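Local coordinates for protein dally-like, isoform A (Drosophila melanogaster, PDB 6XTZ) that binds Wnt and Hedgehog family proteins at the cell surface as a GPI-anchored glypican, its folded core shielding the palmitoleate lipid of Wnt to allow signalling at a distance, at residues A[72-76]-A[456-460]; A[83-88]-A[203-208]; A[272-277]-A[449-454]. The protein carries 5 engineered substitutions. One frame throughout, in Å; residues are numbered along the deposited sequence.

Interaction 1. Residues A[72-76]-A[456-460]; sequences QISRM and YKKFW
This contact fits one methionine on a helix into a pocket of three aromatic rings carried by a turn and the residue after it, joining helix 51-110 to the link between helices 441-455 and 459-467 in the all-helical glypican core. Residues 72-76 are regular alpha-helix, with the backbone hydrogen bond M76 N to Q72 O at 3.2 Å. Opposite them the chain has just left a helix at Y456 and makes a type I beta turn from Y456 to F459, with phi/psi of -62/-49 at K457 and -97/27 at K458; its F459 N to Y456 O bond is weak (3.3 Å). Across the gap M76 CA faces Y456 CA at 7.7 Å, and I73 CA faces F459 CA at 8.8 Å.

M76 is the bump: chi1 t, chi2 t and chi3 p lead it between the rings of Y456 (chi1 m) and F459 (chi1 t). M76 CG sits 3.5 Å from the Y456 ring centroid, almost on its normal, a CH-pi contact. M76 SD lies 3.7 Å from the F459 centroid, over the face, making a Met-aromatic contact, and M76 CE reaches W460 CZ2 at 3.9 Å. One turn back, I73 CD1 (chi1 m, chi2 t) meets W460 CZ3 (chi1 m) at 3.6 Å. No hydrogen bond crosses.

Helix 263-283 closes the cluster: W269 touches M76, packs edge-to-face with W460 and hydrogen-bonds Y456 O. Further along helix 51-110, I79 and L80 touch the Y456 side chain.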
ATOM      1  N   GLN A  72      11.219 -10.720  -5.622  1.00 43.19           N
ATOM      2  CA  GLN A  72      10.963  -9.872  -4.463  1.00 41.46           C
ATOM      3  C   GLN A  72       9.657  -9.102  -4.614  1.00 40.23           C
ATOM      4  O   GLN A  72       8.865  -9.017  -3.669  1.00 42.54           O
ATOM      5  CB  GLN A  72      12.130  -8.908  -4.252  1.00 46.14           C
ATOM      6  CG  GLN A  72      13.422  -9.577  -3.816  1.00 51.87           C
ATOM      7  CD  GLN A  72      13.352 -10.098  -2.396  1.00 64.34           C
ATOM      8  OE1 GLN A  72      12.782  -9.455  -1.514  1.00 68.95           O
ATOM      9  NE2 GLN A  72      13.927 -11.273  -2.167  1.00 66.23           N
ATOM     10  N   ILE A  73       9.414  -8.538  -5.798  1.00 39.80           N
ATOM     11  CA  ILE A  73       8.246  -7.686  -5.992  1.00 39.36           C
ATOM     12  C   ILE A  73       6.967  -8.518  -6.007  1.00 42.53           C
ATOM     13  O   ILE A  73       5.976  -8.168  -5.356  1.00 42.66           O
ATOM     14  CB  ILE A  73       8.399  -6.858  -7.280  1.00 33.42           C
ATOM     15  CG1 ILE A  73       9.547  -5.856  -7.138  1.00 36.30           C
ATOM     16  CG2 ILE A  73       7.106  -6.140  -7.606  1.00 36.46           C
ATOM     17  CD1 ILE A  73       9.884  -5.130  -8.428  1.00 34.38           C
ATOM     18  N   SER A  74       6.969  -9.630  -6.747  1.00 43.81           N
ATOM     19  CA  SER A  74       5.756 -10.436  -6.857  1.00 48.58           C
ATOM     20  C   SER A  74       5.381 -11.081  -5.527  1.00 41.71           C
ATOM     21  O   SER A  74       4.191 -11.271  -5.248  1.00 36.03           O
ATOM     22  CB  SER A  74       5.925 -11.508  -7.933  1.00 49.29           C
ATOM     23  OG  SER A  74       6.897 -12.462  -7.550  1.00 55.67           O
ATOM     24  N   ARG A  75       6.371 -11.426  -4.701  1.00 36.39           N
ATOM     25  CA  ARG A  75       6.071 -12.022  -3.404  1.00 35.58           C
ATOM     26  C   ARG A  75       5.480 -10.991  -2.448  1.00 40.47           C
ATOM     27  O   ARG A  75       4.546 -11.298  -1.697  1.00 44.78           O
ATOM     28  CB  ARG A  75       7.333 -12.653  -2.819  1.00 44.94           C
ATOM     29  CG  ARG A  75       7.121 -13.423  -1.528  1.00 62.36           C
ATOM     30  CD  ARG A  75       8.039 -14.634  -1.472  1.00 76.24           C
ATOM     31  NE  ARG A  75       9.320 -14.372  -2.124  1.00 82.23           N
ATOM     32  CZ  ARG A  75      10.383 -13.863  -1.509  1.00 85.16           C
ATOM     33  NH1 ARG A  75      10.325 -13.560  -0.220  1.00 85.74           N
ATOM     34  NH2 ARG A  75      11.505 -13.657  -2.185  1.00 84.36           N
ATOM     35  N   MET A  76       6.005  -9.763  -2.464  1.00 39.32           N
ATOM     36  CA  MET A  76       5.397  -8.694  -1.679  1.00 36.61           C
ATOM     37  C   MET A  76       4.002  -8.370  -2.193  1.00 39.08           C
ATOM     38  O   MET A  76       3.058  -8.216  -1.409  1.00 38.88           O
ATOM     39  CB  MET A  76       6.276  -7.443  -1.708  1.00 31.22           C
ATOM     40  CG  MET A  76       5.637  -6.246  -1.020  1.00 34.18           C
ATOM     41  SD  MET A  76       6.462  -4.683  -1.356  1.00 53.00           S
ATOM     42  CE  MET A  76       6.107  -4.474  -3.099  1.00 50.21           C
ATOM     43  N   TYR A 456       7.477  -3.698   4.763  1.00 39.07           N
ATOM     44  CA  TYR A 456       7.703  -3.319   3.374  1.00 43.23           C
ATOM     45  C   TYR A 456       7.844  -1.814   3.178  1.00 42.85           C
ATOM     46  O   TYR A 456       7.773  -1.344   2.038  1.00 37.11           O
ATOM     47  CB  TYR A 456       6.568  -3.839   2.489  1.00 42.75           C
ATOM     48  CG  TYR A 456       6.477  -5.346   2.414  1.00 42.15           C
ATOM     49  CD1 TYR A 456       7.547  -6.105   1.957  1.00 45.39           C
ATOM     50  CD2 TYR A 456       5.314  -6.008   2.781  1.00 44.66           C
ATOM     51  CE1 TYR A 456       7.463  -7.484   1.882  1.00 49.73           C
ATOM     52  CE2 TYR A 456       5.222  -7.382   2.710  1.00 48.89           C
ATOM     53  CZ  TYR A 456       6.296  -8.116   2.261  1.00 47.52           C
ATOM     54  OH  TYR A 456       6.196  -9.485   2.193  1.00 49.20           O
ATOM     55  N   LYS A 457       8.040  -1.053   4.258  1.00 46.10           N
ATOM     56  CA  LYS A 457       8.152   0.398   4.137  1.00 45.44           C
ATOM     57  C   LYS A 457       9.358   0.789   3.292  1.00 43.24           C
ATOM     58  O   LYS A 457       9.246   1.600   2.366  1.00 42.34           O
ATOM     59  CB  LYS A 457       8.238   1.030   5.527  1.00 46.56           C
ATOM     60  CG  LYS A 457       8.352   2.549   5.527  1.00 50.36           C
ATOM     61  CD  LYS A 457       8.170   3.107   6.934  1.00 56.68           C
ATOM     62  CE  LYS A 457       8.294   4.624   6.964  1.00 61.31           C
ATOM     63  NZ  LYS A 457       9.670   5.080   6.633  1.00 70.63           N
ATOM     64  N   LYS A 458      10.523   0.217   3.596  1.00 38.83           N
ATOM     65  CA  LYS A 458      11.758   0.501   2.876  1.00 44.91           C
ATOM     66  C   LYS A 458      12.047  -0.533   1.793  1.00 46.50           C
ATOM     67  O   LYS A 458      13.211  -0.748   1.442  1.00 47.92           O
ATOM     68  CB  LYS A 458      12.930   0.581   3.853  1.00 49.26           C
ATOM     69  CG  LYS A 458      12.763   1.605   4.965  1.00 54.16           C
ATOM     70  CD  LYS A 458      12.948   3.023   4.450  1.00 61.91           C
ATOM     71  CE  LYS A 458      13.000   4.020   5.598  1.00 65.13           C
ATOM     72  NZ  LYS A 458      13.296   5.399   5.120  1.00 71.75           N
ATOM     73  N   PHE A 459      11.006  -1.175   1.255  1.00 43.55           N
ATOM     74  CA  PHE A 459      11.215  -2.286   0.330  1.00 39.68           C
ATOM     75  C   PHE A 459      11.961  -1.842  -0.922  1.00 40.56           C
ATOM     76  O   PHE A 459      12.891  -2.522  -1.371  1.00 33.80           O
ATOM     77  CB  PHE A 459       9.873  -2.918  -0.048  1.00 36.06           C
ATOM     78  CG  PHE A 459       9.971  -3.909  -1.175  1.00 41.50           C
ATOM     79  CD1 PHE A 459      10.338  -5.223  -0.930  1.00 40.26           C
ATOM     80  CD2 PHE A 459       9.705  -3.527  -2.481  1.00 45.12           C
ATOM     81  CE1 PHE A 459      10.435  -6.135  -1.966  1.00 42.40           C
ATOM     82  CE2 PHE A 459       9.804  -4.434  -3.520  1.00 37.47           C
ATOM     83  CZ  PHE A 459      10.168  -5.740  -3.261  1.00 36.67           C
ATOM     84  N   TRP A 460      11.570  -0.706  -1.498  1.00 43.84           N
ATOM     85  CA  TRP A 460      12.120  -0.304  -2.787  1.00 44.71           C
ATOM     86  C   TRP A 460      13.547   0.220  -2.663  1.00 42.20           C
ATOM     87  O   TRP A 460      14.393  -0.083  -3.510  1.00 40.82           O
ATOM     88  CB  TRP A 460      11.204   0.736  -3.434  1.00 43.07           C
ATOM     89  CG  TRP A 460       9.834   0.190  -3.700  1.00 43.91           C
ATOM     90  CD1 TRP A 460       8.719   0.365  -2.934  1.00 47.56           C
ATOM     91  CD2 TRP A 460       9.442  -0.646  -4.796  1.00 39.38           C
ATOM     92  NE1 TRP A 460       7.653  -0.301  -3.492  1.00 45.31           N
ATOM     93  CE2 TRP A 460       8.071  -0.930  -4.635  1.00 41.81           C
ATOM     94  CE3 TRP A 460      10.115  -1.175  -5.901  1.00 34.99           C
ATOM     95  CZ2 TRP A 460       7.360  -1.720  -5.536  1.00 41.03           C
ATOM     96  CZ3 TRP A 460       9.409  -1.961  -6.794  1.00 40.56           C
ATOM     97  CH2 TRP A 460       8.046  -2.225  -6.608  1.00 39.75           C
TER

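Interaction 2. Residues A[83-88]-A[203-208]; sequences KATKFK and YGQALT
F87 (chi1 t) lays its ring face over the edge of Y203, an edge-to-face pair with centroids 5.5 Å apart and planes at 65°; F87 CE1 to Y203 CD2 is 3.9 Å. Both segments are regular alpha-helix, running antiparallel at 159° (signed crossing angle -159°), with axes 8.9 Å apart. The small residues A84 and G204 allow this approach, their CA atoms 5.3 Å apart. F87 CE2 lies 3.6 Å from G204 N, where a beta carbon on G204 would clash with the ring. A84 CB packs against L207 CD2 (3.7 Å; L207 chi1 t, chi2 p). Such a seam joins helices 51-110 and 185-216 in the elongated all-helical glypican core.

On the outer side K88, chi1 m and then all t, extends so that NZ donates to T208 OG1 (chi1 m) at 2.9 Å. T208 OG1 in turn donates a hydrogen bond to G204 O, 3.1 Å. Acceptor and donor at once, this hydroxyl gives the lysine a partner across the partly exposed edge, while apolar and ring contacts hold the inner side.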
ATOM      1  N   LYS A  83      -3.621 -10.502   1.934  1.00 38.89           N
ATOM      2  CA  LYS A  83      -4.010  -9.932   3.221  1.00 36.28           C
ATOM      3  C   LYS A  83      -5.132  -8.917   3.063  1.00 36.79           C
ATOM      4  O   LYS A  83      -5.987  -8.792   3.947  1.00 37.00           O
ATOM      5  CB  LYS A  83      -2.804  -9.288   3.904  1.00 37.56           C
ATOM      6  CG  LYS A  83      -1.715 -10.270   4.310  1.00 41.05           C
ATOM      7  CD  LYS A  83      -2.195 -11.232   5.385  1.00 38.13           C
ATOM      8  CE  LYS A  83      -1.077 -12.173   5.803  1.00 42.84           C
ATOM      9  NZ  LYS A  83      -1.494 -13.111   6.882  1.00 48.83           N
ATOM     10  N   ALA A  84      -5.143  -8.177   1.951  1.00 35.19           N
ATOM     11  CA  ALA A  84      -6.257  -7.277   1.676  1.00 37.54           C
ATOM     12  C   ALA A  84      -7.544  -8.055   1.442  1.00 44.29           C
ATOM     13  O   ALA A  84      -8.622  -7.630   1.873  1.00 43.77           O
ATOM     14  CB  ALA A  84      -5.935  -6.392   0.473  1.00 29.35           C
ATOM     15  N   THR A  85      -7.451  -9.202   0.763  1.00 41.71           N
ATOM     16  CA  THR A  85      -8.633 -10.030   0.544  1.00 40.24           C
ATOM     17  C   THR A  85      -9.126 -10.645   1.849  1.00 38.60           C
ATOM     18  O   THR A  85     -10.338 -10.724   2.087  1.00 32.57           O
ATOM     19  CB  THR A  85      -8.326 -11.123  -0.481  1.00 40.17           C
ATOM     20  OG1 THR A  85      -8.024 -10.520  -1.745  1.00 44.63           O
ATOM     21  CG2 THR A  85      -9.515 -12.061  -0.645  1.00 40.17           C
ATOM     22  N   LYS A  86      -8.201 -11.087   2.705  1.00 37.06           N
ATOM     23  CA  LYS A  86      -8.595 -11.616   4.005  1.00 35.39           C
ATOM     24  C   LYS A  86      -9.232 -10.532   4.863  1.00 38.80           C
ATOM     25  O   LYS A  86     -10.196 -10.791   5.592  1.00 42.11           O
ATOM     26  CB  LYS A  86      -7.380 -12.220   4.713  1.00 40.71           C
ATOM     27  CG  LYS A  86      -7.691 -12.837   6.070  1.00 54.35           C
ATOM     28  CD  LYS A  86      -6.436 -13.382   6.737  1.00 67.55           C
ATOM     29  CE  LYS A  86      -6.751 -13.995   8.095  1.00 73.04           C
ATOM     30  NZ  LYS A  86      -5.527 -14.488   8.789  1.00 74.42           N
ATOM     31  N   PHE A  87      -8.713  -9.306   4.779  1.00 45.24           N
ATOM     32  CA  PHE A  87      -9.273  -8.197   5.543  1.00 30.56           C
ATOM     33  C   PHE A  87     -10.705  -7.902   5.115  1.00 37.24           C
ATOM     34  O   PHE A  87     -11.599  -7.739   5.955  1.00 35.76           O
ATOM     35  CB  PHE A  87      -8.390  -6.961   5.378  1.00 34.03           C
ATOM     36  CG  PHE A  87      -8.984  -5.705   5.947  1.00 37.60           C
ATOM     37  CD1 PHE A  87      -8.885  -5.427   7.300  1.00 40.85           C
ATOM     38  CD2 PHE A  87      -9.631  -4.795   5.124  1.00 38.62           C
ATOM     39  CE1 PHE A  87      -9.424  -4.270   7.824  1.00 35.38           C
ATOM     40  CE2 PHE A  87     -10.173  -3.635   5.644  1.00 36.89           C
ATOM     41  CZ  PHE A  87     -10.069  -3.373   6.994  1.00 37.56           C
ATOM     42  N   LYS A  88     -10.943  -7.826   3.802  1.00 33.21           N
ATOM     43  CA  LYS A  88     -12.286  -7.536   3.312  1.00 36.37           C
ATOM     44  C   LYS A  88     -13.261  -8.652   3.667  1.00 41.47           C
ATOM     45  O   LYS A  88     -14.393  -8.381   4.085  1.00 44.66           O
ATOM     46  CB  LYS A  88     -12.259  -7.316   1.801  1.00 31.19           C
ATOM     47  CG  LYS A  88     -11.425  -6.126   1.360  1.00 35.32           C
ATOM     48  CD  LYS A  88     -11.342  -6.068  -0.152  1.00 37.98           C
ATOM     49  CE  LYS A  88     -10.377  -4.996  -0.619  1.00 40.47           C
ATOM     50  NZ  LYS A  88     -10.228  -5.025  -2.099  1.00 43.98           N
ATOM     51  N   TYR A 203      -8.666   1.430   4.250  1.00 37.39           N
ATOM     52  CA  TYR A 203      -7.530   0.622   4.683  1.00 36.71           C
ATOM     53  C   TYR A 203      -7.340  -0.586   3.770  1.00 41.28           C
ATOM     54  O   TYR A 203      -6.232  -0.850   3.287  1.00 36.07           O
ATOM     55  CB  TYR A 203      -7.750   0.182   6.130  1.00 37.93           C
ATOM     56  CG  TYR A 203      -6.546  -0.411   6.826  1.00 34.25           C
ATOM     57  CD1 TYR A 203      -5.468   0.384   7.192  1.00 33.28           C
ATOM     58  CD2 TYR A 203      -6.505  -1.761   7.152  1.00 37.30           C
ATOM     59  CE1 TYR A 203      -4.375  -0.154   7.843  1.00 35.83           C
ATOM     60  CE2 TYR A 203      -5.416  -2.307   7.803  1.00 37.01           C
ATOM     61  CZ  TYR A 203      -4.354  -1.499   8.145  1.00 39.02           C
ATOM     62  OH  TYR A 203      -3.267  -2.036   8.795  1.00 46.97           O
ATOM     63  N   GLY A 204      -8.421  -1.326   3.512  1.00 37.70           N
ATOM     64  CA  GLY A 204      -8.333  -2.466   2.616  1.00 35.87           C
ATOM     65  C   GLY A 204      -8.206  -2.095   1.155  1.00 40.51           C
ATOM     66  O   GLY A 204      -7.533  -2.798   0.393  1.00 43.79           O
ATOM     67  N   GLN A 205      -8.842  -1.002   0.735  1.00 35.41           N
ATOM     68  CA  GLN A 205      -8.763  -0.610  -0.669  1.00 36.61           C
ATOM     69  C   GLN A 205      -7.375  -0.085  -1.023  1.00 42.30           C
ATOM     70  O   GLN A 205      -6.839  -0.398  -2.093  1.00 39.81           O
ATOM     71  CB  GLN A 205      -9.825   0.440  -0.995  1.00 34.51           C
ATOM     72  CG  GLN A 205     -11.248  -0.089  -0.962  1.00 47.11           C
ATOM     73  CD  GLN A 205     -11.496  -1.166  -1.996  1.00 58.01           C
ATOM     74  OE1 GLN A 205     -10.904  -1.156  -3.075  1.00 62.79           O
ATOM     75  NE2 GLN A 205     -12.371  -2.110  -1.667  1.00 59.02           N
ATOM     76  N   ALA A 206      -6.779   0.713  -0.135  1.00 41.01           N
ATOM     77  CA  ALA A 206      -5.429   1.210  -0.378  1.00 42.95           C
ATOM     78  C   ALA A 206      -4.418   0.071  -0.385  1.00 42.13           C
ATOM     79  O   ALA A 206      -3.458   0.091  -1.164  1.00 38.09           O
ATOM     80  CB  ALA A 206      -5.053   2.260   0.669  1.00 27.24           C
ATOM     81  N   LEU A 207      -4.614  -0.929   0.477  1.00 37.70           N
ATOM     82  CA  LEU A 207      -3.713  -2.076   0.481  1.00 34.86           C
ATOM     83  C   LEU A 207      -3.827  -2.866  -0.818  1.00 36.66           C
ATOM     84  O   LEU A 207      -2.825  -3.380  -1.328  1.00 37.31           O
ATOM     85  CB  LEU A 207      -4.002  -2.970   1.686  1.00 31.05           C
ATOM     86  CG  LEU A 207      -3.139  -4.230   1.807  1.00 36.76           C
ATOM     87  CD1 LEU A 207      -1.663  -3.870   1.916  1.00 33.76           C
ATOM     88  CD2 LEU A 207      -3.577  -5.076   2.990  1.00 32.26           C
ATOM     89  N   THR A 208      -5.038  -2.965  -1.370  1.00 39.18           N
ATOM     90  CA  THR A 208      -5.224  -3.657  -2.641  1.00 37.86           C
ATOM     91  C   THR A 208      -4.540  -2.909  -3.778  1.00 36.94           C
ATOM     92  O   THR A 208      -3.838  -3.511  -4.599  1.00 43.12           O
ATOM     93  CB  THR A 208      -6.716  -3.831  -2.938  1.00 41.09           C
ATOM     94  OG1 THR A 208      -7.297  -4.730  -1.986  1.00 42.61           O
ATOM     95  CG2 THR A 208      -6.922  -4.387  -4.342  1.00 44.97           C
TER

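Interaction 3. Residues A[272-277]-A[449-454]; sequences FAMAMD and IRQRVK
An antiparallel helix pair within the all-helical glypican core, this contact sets residues 272-277 of helix 263-283 against 449-454 of helix 441-455. Both are regular alpha-helix; the segment axes pass 9.5 Å apart at 159° (signed crossing angle -159°). In register, A273 CA faces V453 CA and D277 CA faces R450 CA, each pair 6.0 Å apart.

V453 (chi1 t) fills the buried side: its CG1 lies 3.9 Å from A273 CB, 3.9 Å from M276 CB and 4.2 Å from F272 CE2. M276, m at all three chi angles, brings CE to 4.0 Å from I449 CG2. F272 and M276 also pack on L533 of helix 513-538, and I449 on Y203 of helix 185-216.

The polar side centres on D277 (chi1 t). R450, fully extended, donates NE to D277 OD1 at 2.7 Å with an N-H...O angle of 165°, a hydrogen-bonded salt bridge, and its guanidinium has D277 O over one face. K454 NZ joins the network through a long salt bridge, 3.8 Å from the same D277 OD1. One water completes the join, donating to both partners: 3.0 Å to D277 OD1 and 2.8 Å to R450 O.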
ATOM      1  N   PHE A 272       2.884   6.003   1.646  1.00 41.22           N
ATOM      2  CA  PHE A 272       1.800   5.033   1.762  1.00 42.42           C
ATOM      3  C   PHE A 272       1.910   4.235   3.055  1.00 39.88           C
ATOM      4  O   PHE A 272       0.906   4.011   3.740  1.00 38.03           O
ATOM      5  CB  PHE A 272       1.804   4.097   0.552  1.00 39.22           C
ATOM      6  CG  PHE A 272       1.041   2.820   0.770  1.00 37.60           C
ATOM      7  CD1 PHE A 272      -0.339   2.794   0.658  1.00 33.37           C
ATOM      8  CD2 PHE A 272       1.705   1.644   1.082  1.00 39.15           C
ATOM      9  CE1 PHE A 272      -1.044   1.620   0.856  1.00 34.05           C
ATOM     10  CE2 PHE A 272       1.007   0.467   1.285  1.00 41.02           C
ATOM     11  CZ  PHE A 272      -0.370   0.457   1.175  1.00 36.91           C
ATOM     12  N   ALA A 273       3.121   3.795   3.404  1.00 37.45           N
ATOM     13  CA  ALA A 273       3.296   3.001   4.616  1.00 38.20           C
ATOM     14  C   ALA A 273       3.030   3.830   5.866  1.00 38.67           C
ATOM     15  O   ALA A 273       2.497   3.315   6.856  1.00 39.71           O
ATOM     16  CB  ALA A 273       4.702   2.406   4.659  1.00 30.37           C
ATOM     17  N   MET A 274       3.400   5.112   5.846  1.00 41.93           N
ATOM     18  CA  MET A 274       3.158   5.963   7.004  1.00 40.94           C
ATOM     19  C   MET A 274       1.677   6.291   7.144  1.00 43.67           C
ATOM     20  O   MET A 274       1.157   6.372   8.263  1.00 41.75           O
ATOM     21  CB  MET A 274       3.990   7.243   6.903  1.00 48.99           C
ATOM     22  CG  MET A 274       5.488   7.015   7.035  1.00 64.33           C
ATOM     23  SD  MET A 274       6.459   8.537   7.021  1.00 75.74           S
ATOM     24  CE  MET A 274       6.108   9.152   5.376  1.00 73.88           C
ATOM     25  N   ALA A 275       0.980   6.478   6.023  1.00 41.34           N
ATOM     26  CA  ALA A 275      -0.453   6.737   6.088  1.00 36.12           C
ATOM     27  C   ALA A 275      -1.222   5.485   6.487  1.00 38.28           C
ATOM     28  O   ALA A 275      -2.234   5.570   7.192  1.00 40.21           O
ATOM     29  CB  ALA A 275      -0.949   7.278   4.749  1.00 31.78           C
ATOM     30  N   MET A 276      -0.758   4.311   6.046  1.00 38.59           N
ATOM     31  CA  MET A 276      -1.390   3.062   6.461  1.00 39.12           C
ATOM     32  C   MET A 276      -1.250   2.842   7.960  1.00 38.41           C
ATOM     33  O   MET A 276      -2.179   2.352   8.612  1.00 35.04           O
ATOM     34  CB  MET A 276      -0.789   1.884   5.695  1.00 34.74           C
ATOM     35  CG  MET A 276      -1.286   1.755   4.273  1.00 39.82           C
ATOM     36  SD  MET A 276      -2.973   1.136   4.163  1.00 38.69           S
ATOM     37  CE  MET A 276      -2.748  -0.547   4.726  1.00 33.67           C
ATOM     38  N   ASP A 277      -0.089   3.183   8.524  1.00 40.57           N
ATOM     39  CA  ASP A 277       0.109   3.010   9.957  1.00 41.10           C
ATOM     40  C   ASP A 277      -0.767   3.965  10.758  1.00 48.53           C
ATOM     41  O   ASP A 277      -1.183   3.636  11.874  1.00 49.44           O
ATOM     42  CB  ASP A 277       1.581   3.207  10.312  1.00 43.13           C
ATOM     43  CG  ASP A 277       1.906   2.760  11.724  1.00 45.34           C
ATOM     44  OD1 ASP A 277       1.943   1.537  11.969  1.00 47.67           O
ATOM     45  OD2 ASP A 277       2.127   3.633  12.590  1.00 48.00           O
ATOM     46  N   ILE A 449      -1.696  -6.761   8.967  1.00 41.87           N
ATOM     47  CA  ILE A 449      -1.411  -5.878   7.841  1.00 40.74           C
ATOM     48  C   ILE A 449      -0.487  -4.746   8.267  1.00 45.47           C
ATOM     49  O   ILE A 449       0.471  -4.408   7.562  1.00 42.92           O
ATOM     50  CB  ILE A 449      -2.726  -5.341   7.247  1.00 37.19           C
ATOM     51  CG1 ILE A 449      -3.493  -6.468   6.551  1.00 35.76           C
ATOM     52  CG2 ILE A 449      -2.458  -4.177   6.305  1.00 36.31           C
ATOM     53  CD1 ILE A 449      -4.911  -6.098   6.175  1.00 37.87           C
ATOM     54  N   ARG A 450      -0.753  -4.150   9.433  1.00 45.43           N
ATOM     55  CA  ARG A 450       0.054  -3.026   9.900  1.00 44.49           C
ATOM     56  C   ARG A 450       1.517  -3.421  10.061  1.00 41.85           C
ATOM     57  O   ARG A 450       2.419  -2.647   9.716  1.00 38.95           O
ATOM     58  CB  ARG A 450      -0.506  -2.496  11.220  1.00 35.85           C
ATOM     59  CG  ARG A 450       0.265  -1.324  11.800  1.00 43.96           C
ATOM     60  CD  ARG A 450      -0.245  -0.966  13.189  1.00 42.28           C
ATOM     61  NE  ARG A 450       0.390   0.239  13.711  1.00 38.27           N
ATOM     62  CZ  ARG A 450       0.093   0.790  14.886  1.00 60.16           C
ATOM     63  NH1 ARG A 450      -0.830   0.240  15.664  1.00 39.61           N
ATOM     64  NH2 ARG A 450       0.720   1.889  15.282  1.00 54.69           N
ATOM     65  N   GLN A 451       1.774  -4.623  10.578  1.00 41.71           N
ATOM     66  CA  GLN A 451       3.152  -5.059  10.769  1.00 41.87           C
ATOM     67  C   GLN A 451       3.826  -5.366   9.438  1.00 47.40           C
ATOM     68  O   GLN A 451       5.008  -5.057   9.248  1.00 47.72           O
ATOM     69  CB  GLN A 451       3.194  -6.280  11.688  1.00 46.83           C
ATOM     70  CG  GLN A 451       4.599  -6.753  12.019  1.00 51.92           C
ATOM     71  CD  GLN A 451       5.422  -5.687  12.714  1.00 57.05           C
ATOM     72  OE1 GLN A 451       4.957  -5.036  13.650  1.00 58.15           O
ATOM     73  NE2 GLN A 451       6.655  -5.499  12.255  1.00 57.12           N
ATOM     74  N   ARG A 452       3.093  -5.970   8.500  1.00 47.00           N
ATOM     75  CA  ARG A 452       3.696  -6.316   7.218  1.00 44.28           C
ATOM     76  C   ARG A 452       3.922  -5.076   6.360  1.00 46.81           C
ATOM     77  O   ARG A 452       4.938  -4.978   5.662  1.00 49.57           O
ATOM     78  CB  ARG A 452       2.829  -7.340   6.487  1.00 39.21           C
ATOM     79  CG  ARG A 452       2.723  -8.669   7.222  1.00 41.18           C
ATOM     80  CD  ARG A 452       1.846  -9.660   6.482  1.00 49.75           C
ATOM     81  NE  ARG A 452       1.582 -10.851   7.285  1.00 62.22           N
ATOM     82  CZ  ARG A 452       2.335 -11.947   7.276  1.00 69.02           C
ATOM     83  NH1 ARG A 452       3.407 -12.012   6.498  1.00 68.79           N
ATOM     84  NH2 ARG A 452       2.014 -12.980   8.044  1.00 71.06           N
ATOM     85  N   VAL A 453       2.993  -4.117   6.399  1.00 38.66           N
ATOM     86  CA  VAL A 453       3.225  -2.848   5.714  1.00 39.05           C
ATOM     87  C   VAL A 453       4.407  -2.123   6.343  1.00 41.44           C
ATOM     88  O   VAL A 453       5.194  -1.464   5.653  1.00 44.47           O
ATOM     89  CB  VAL A 453       1.947  -1.987   5.724  1.00 37.62           C
ATOM     90  CG1 VAL A 453       2.226  -0.604   5.153  1.00 32.08           C
ATOM     91  CG2 VAL A 453       0.847  -2.669   4.925  1.00 35.16           C
ATOM     92  N   LYS A 454       4.559  -2.251   7.664  1.00 40.75           N
ATOM     93  CA  LYS A 454       5.738  -1.715   8.333  1.00 44.69           C
ATOM     94  C   LYS A 454       7.008  -2.389   7.829  1.00 50.90           C
ATOM     95  O   LYS A 454       8.058  -1.745   7.714  1.00 57.49           O
ATOM     96  CB  LYS A 454       5.599  -1.893   9.846  1.00 50.95           C
ATOM     97  CG  LYS A 454       6.422  -0.931  10.683  1.00 58.11           C
ATOM     98  CD  LYS A 454       6.312  -1.279  12.162  1.00 66.56           C
ATOM     99  CE  LYS A 454       6.643  -0.085  13.042  1.00 76.05           C
ATOM    100  NZ  LYS A 454       5.621   0.991  12.910  1.00 77.55           N
TER
HETATM  101  O   HOH W   1       2.202   0.095   9.376  1.00 42.63           O

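Interactions 1 and 2 share helix 51-110, whereas interaction 3 ties helices 263-283 and 441-455 together. The bend after helix 441-455 leads directly into interaction 1, so K457 of that contact packs on A273 and M274 of interaction 3. Y203 of interaction 2 touches I449 and M276 of interaction 3, making the aromatic side of one helix pair continuous with the apolar side of the other. Interactions 1 and 3 are buried, interaction 2 partly so. Chemistry follows place: sulfur and rings without a crossing hydrogen bond in interaction 1, one lysine-threonine bond bordering interaction 2, and a charged, hydrated flank beside the apolar packing in interaction 3.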